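Local coordinates for COPII coat assembly protein SEC16 (Saccharomyces cerevisiae, PDB 3MZK), which helps initiate assembly of the COPII coat that forms transport vesicles at the endoplasmic reticulum, and also takes part in autophagy, at residues P59-G71 / F330-I342. Numbering follows the deposited sequence.
Sequences PNDMLKSFPGPLG and FESILWDEIYEYI
Leu334 and Phe66 meet as methyl on ring: CD2 of the leucine sits over the centre of one face of the phenylalanine, 3.5 Å from CG of Phe66, in a CH-pi contact. The two side chains run alongside one another, pointing opposite ways, while CG1 of Ile338 lies at the edge of the same ring. The other methyl of Leu334, CD1, rests against the Met62 side chain, 3.5 Å from Met62 CG. The same kind of CH-pi contact recurs with the roles exchanged, for here the short helix 61-65 supplies the methyl and helix 330-344 the ring. Leu63 CD1 stands over the centre of the Phe330 ring, almost on its normal, and Asn60 comes in at that ring's edge, its amide plane turned 80° from the ring and ND2 3.3 Å from Phe330 CD2.

Beyond the rings the chain runs on as a loop held to the helix by one hydrogen bond and the packing of Leu70. Glu337 turns CG away from the backbone N (chi1 -176°) and runs on extended, delivering OE2 to the backbone amide Leu70 N at 2.7 Å; the amide meets OE2 on its anti side, tilted somewhat out of the carboxylate plane, and the bond is bent, at 131°. OE1 is bonded to the hydroxyl of Tyr378, so both oxygens of this buried acid are engaged; Glu337 OE1 also approaches Phe66 CE2 (3.9 Å), the carboxylate steeply inclined to the ring. Cut back to an alanine, this position would probably leave the Leu70 amide and the Tyr378 hydroxyl without this acceptor and open a gap beside Phe66. Leu70 CD1 then packs on Ile338 and, at 4.0 Å, on Tyr341 CB.

Within this helical central region of Sec16, the contact joins the segment following the three-stranded sheet to a helix 259 residues later. Helix 77-94 flanks it through Trp83 and Leu80, and helix 356-368 packs against Phe330 and Ile333.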
# COMPACT_ATOMS: atom_id res chain seq x y z
N PRO B 59 6.97 11.24 53.80
CA PRO B 59 5.96 10.81 52.82
C PRO B 59 5.81 11.80 51.65
O PRO B 59 6.24 12.95 51.75
CB PRO B 59 4.67 10.77 53.65
CG PRO B 59 5.12 10.68 55.07
CD PRO B 59 6.39 11.46 55.13
N ASN B 60 5.20 11.33 50.56
CA ASN B 60 4.97 12.17 49.39
C ASN B 60 3.50 12.53 49.23
O ASN B 60 2.64 11.65 49.25
CB ASN B 60 5.45 11.47 48.12
CG ASN B 60 6.96 11.44 48.01
OD1 ASN B 60 7.67 11.54 49.01
ND2 ASN B 60 7.47 11.31 46.79
N ASP B 61 3.21 13.82 49.07
CA ASP B 61 1.85 14.24 48.79
C ASP B 61 1.44 13.67 47.43
O ASP B 61 0.26 13.54 47.13
CB ASP B 61 1.73 15.77 48.80
N MET B 62 2.44 13.32 46.63
CA MET B 62 2.22 12.78 45.29
C MET B 62 1.32 11.55 45.30
O MET B 62 0.22 11.57 44.77
CB MET B 62 3.56 12.44 44.62
CG MET B 62 3.50 12.36 43.10
SD MET B 62 5.01 11.71 42.35
CE MET B 62 6.23 12.82 43.05
N LEU B 63 1.80 10.47 45.92
CA LEU B 63 1.01 9.24 46.03
C LEU B 63 -0.32 9.44 46.74
O LEU B 63 -1.29 8.74 46.44
CB LEU B 63 1.81 8.15 46.74
CG LEU B 63 3.03 7.59 46.02
CD1 LEU B 63 3.81 6.67 46.93
CD2 LEU B 63 2.62 6.87 44.74
N LYS B 64 -0.37 10.37 47.69
CA LYS B 64 -1.57 10.59 48.49
C LYS B 64 -2.67 11.30 47.71
O LYS B 64 -3.85 11.05 47.93
CB LYS B 64 -1.24 11.39 49.76
N SER B 65 -2.27 12.18 46.80
CA SER B 65 -3.23 13.01 46.08
C SER B 65 -3.73 12.36 44.79
O SER B 65 -4.81 12.69 44.30
CB SER B 65 -2.61 14.38 45.77
OG SER B 65 -1.42 14.24 45.02
N PHE B 66 -2.93 11.44 44.24
CA PHE B 66 -3.27 10.75 43.00
C PHE B 66 -4.69 10.19 43.06
O PHE B 66 -5.04 9.51 44.02
CB PHE B 66 -2.26 9.64 42.72
CG PHE B 66 -2.39 9.01 41.36
CD1 PHE B 66 -2.15 9.75 40.22
CD2 PHE B 66 -2.72 7.67 41.23
CE1 PHE B 66 -2.26 9.17 38.96
CE2 PHE B 66 -2.83 7.09 39.97
CZ PHE B 66 -2.60 7.84 38.84
N PRO B 67 -5.50 10.48 42.03
CA PRO B 67 -6.92 10.12 41.95
C PRO B 67 -7.16 8.61 41.88
O PRO B 67 -7.40 8.09 40.80
CB PRO B 67 -7.37 10.77 40.63
CG PRO B 67 -6.39 11.85 40.38
CD PRO B 67 -5.09 11.32 40.90
N GLY B 68 -7.10 7.94 43.03
CA GLY B 68 -7.37 6.52 43.13
C GLY B 68 -6.82 5.70 41.97
O GLY B 68 -5.93 6.16 41.26
N PRO B 69 -7.35 4.48 41.79
CA PRO B 69 -6.98 3.65 40.64
C PRO B 69 -7.62 4.16 39.36
O PRO B 69 -8.84 4.16 39.26
CB PRO B 69 -7.57 2.28 40.99
CG PRO B 69 -7.90 2.34 42.45
CD PRO B 69 -8.23 3.77 42.73
N LEU B 70 -6.81 4.60 38.39
CA LEU B 70 -7.35 4.98 37.09
C LEU B 70 -7.92 3.73 36.43
O LEU B 70 -7.51 2.62 36.76
CB LEU B 70 -6.27 5.58 36.20
CG LEU B 70 -5.46 6.73 36.79
CD1 LEU B 70 -4.42 7.19 35.79
CD2 LEU B 70 -6.37 7.86 37.19
N GLY B 71 -8.84 3.91 35.50
CA GLY B 71 -9.45 2.76 34.85
C GLY B 71 -10.58 2.22 35.68
O GLY B 71 -11.58 1.73 35.15
N PHE B 330 8.38 6.32 42.41
CA PHE B 330 6.99 6.76 42.45
C PHE B 330 6.54 7.32 41.10
O PHE B 330 5.43 7.03 40.64
CB PHE B 330 6.77 7.79 43.56
CG PHE B 330 7.02 7.27 44.94
CD1 PHE B 330 7.24 5.92 45.15
CD2 PHE B 330 7.03 8.12 46.03
CE1 PHE B 330 7.48 5.43 46.43
CE2 PHE B 330 7.27 7.64 47.31
CZ PHE B 330 7.49 6.29 47.51
N GLU B 331 7.41 8.10 40.46
CA GLU B 331 7.12 8.62 39.12
C GLU B 331 6.72 7.48 38.18
O GLU B 331 5.71 7.56 37.48
CB GLU B 331 8.32 9.38 38.54
CG GLU B 331 8.70 10.64 39.30
CD GLU B 331 9.24 10.35 40.69
OE1 GLU B 331 9.95 9.33 40.85
OE2 GLU B 331 8.95 11.14 41.62
N SER B 332 7.53 6.43 38.18
CA SER B 332 7.27 5.26 37.34
C SER B 332 5.91 4.63 37.62
O SER B 332 5.19 4.27 36.70
CB SER B 332 8.37 4.21 37.53
OG SER B 332 8.14 3.08 36.70
N ILE B 333 5.56 4.51 38.90
CA ILE B 333 4.26 3.94 39.25
C ILE B 333 3.14 4.73 38.60
O ILE B 333 2.25 4.16 37.96
CB ILE B 333 4.04 3.93 40.77
CG1 ILE B 333 5.09 3.05 41.45
CG2 ILE B 333 2.64 3.45 41.11
CD1 ILE B 333 4.96 3.05 42.96
N LEU B 334 3.18 6.05 38.78
CA LEU B 334 2.14 6.93 38.30
C LEU B 334 2.18 7.08 36.77
O LEU B 334 1.16 6.93 36.10
CB LEU B 334 2.24 8.30 38.98
CG LEU B 334 2.18 8.27 40.51
CD1 LEU B 334 2.39 9.65 41.10
CD2 LEU B 334 0.86 7.69 41.00
N TRP B 335 3.35 7.37 36.23
CA TRP B 335 3.51 7.46 34.79
C TRP B 335 2.97 6.20 34.12
O TRP B 335 2.16 6.28 33.20
CB TRP B 335 4.97 7.66 34.41
CG TRP B 335 5.48 9.01 34.74
CD1 TRP B 335 4.74 10.13 34.99
CD2 TRP B 335 6.85 9.40 34.89
NE1 TRP B 335 5.56 11.19 35.27
CE2 TRP B 335 6.86 10.77 35.21
CE3 TRP B 335 8.06 8.72 34.77
CZ2 TRP B 335 8.04 11.47 35.42
CZ3 TRP B 335 9.24 9.42 34.98
CH2 TRP B 335 9.22 10.78 35.30
N ASP B 336 3.41 5.04 34.59
CA ASP B 336 2.96 3.78 34.00
C ASP B 336 1.45 3.63 34.01
O ASP B 336 0.87 3.19 33.02
CB ASP B 336 3.63 2.59 34.68
CG ASP B 336 5.06 2.39 34.23
OD1 ASP B 336 5.42 2.93 33.17
OD2 ASP B 336 5.83 1.71 34.94
N GLU B 337 0.80 4.01 35.11
CA GLU B 337 -0.65 3.88 35.17
C GLU B 337 -1.37 4.90 34.29
O GLU B 337 -2.39 4.59 33.68
CB GLU B 337 -1.17 3.96 36.61
CG GLU B 337 -2.66 3.74 36.70
CD GLU B 337 -3.13 3.46 38.11
OE1 GLU B 337 -2.28 3.33 39.01
OE2 GLU B 337 -4.36 3.38 38.31
N ILE B 338 -0.83 6.11 34.23
CA ILE B 338 -1.36 7.14 33.34
C ILE B 338 -1.22 6.73 31.87
O ILE B 338 -2.16 6.86 31.08
CB ILE B 338 -0.66 8.49 33.58
CG1 ILE B 338 -1.03 9.03 34.96
CG2 ILE B 338 -1.02 9.48 32.47
CD1 ILE B 338 -0.30 10.30 35.35
N TYR B 339 -0.04 6.24 31.52
CA TYR B 339 0.22 5.75 30.17
C TYR B 339 -0.76 4.64 29.82
O TYR B 339 -1.22 4.54 28.68
CB TYR B 339 1.66 5.25 30.06
CG TYR B 339 2.14 4.95 28.66
CD1 TYR B 339 2.06 5.92 27.66
CD2 TYR B 339 2.69 3.72 28.34
CE1 TYR B 339 2.50 5.65 26.37
CE2 TYR B 339 3.14 3.44 27.06
CZ TYR B 339 3.04 4.42 26.07
OH TYR B 339 3.48 4.15 24.80
N GLU B 340 -1.10 3.82 30.80
CA GLU B 340 -2.07 2.75 30.58
C GLU B 340 -3.46 3.32 30.33
O GLU B 340 -4.17 2.89 29.41
CB GLU B 340 -2.11 1.80 31.78
CG GLU B 340 -3.06 0.63 31.60
CD GLU B 340 -3.19 -0.20 32.86
OE1 GLU B 340 -3.38 0.39 33.94
OE2 GLU B 340 -3.09 -1.45 32.78
N TYR B 341 -3.85 4.29 31.16
CA TYR B 341 -5.14 4.94 31.01
C TYR B 341 -5.30 5.50 29.60
O TYR B 341 -6.37 5.40 29.00
CB TYR B 341 -5.32 6.04 32.05
CG TYR B 341 -6.67 6.71 32.01
CD1 TYR B 341 -7.81 6.03 32.42
CD2 TYR B 341 -6.81 8.03 31.58
CE1 TYR B 341 -9.05 6.63 32.40
CE2 TYR B 341 -8.05 8.64 31.55
CZ TYR B 341 -9.17 7.94 31.96
OH TYR B 341 -10.40 8.54 31.94
N ILE B 342 -4.24 6.09 29.07
CA ILE B 342 -4.27 6.68 27.73
C ILE B 342 -4.59 5.63 26.67
O ILE B 342 -5.39 5.87 25.76
CB ILE B 342 -2.95 7.40 27.41
CG1 ILE B 342 -2.79 8.64 28.29
CG2 ILE B 342 -2.89 7.79 25.95
CD1 ILE B 342 -1.43 9.27 28.22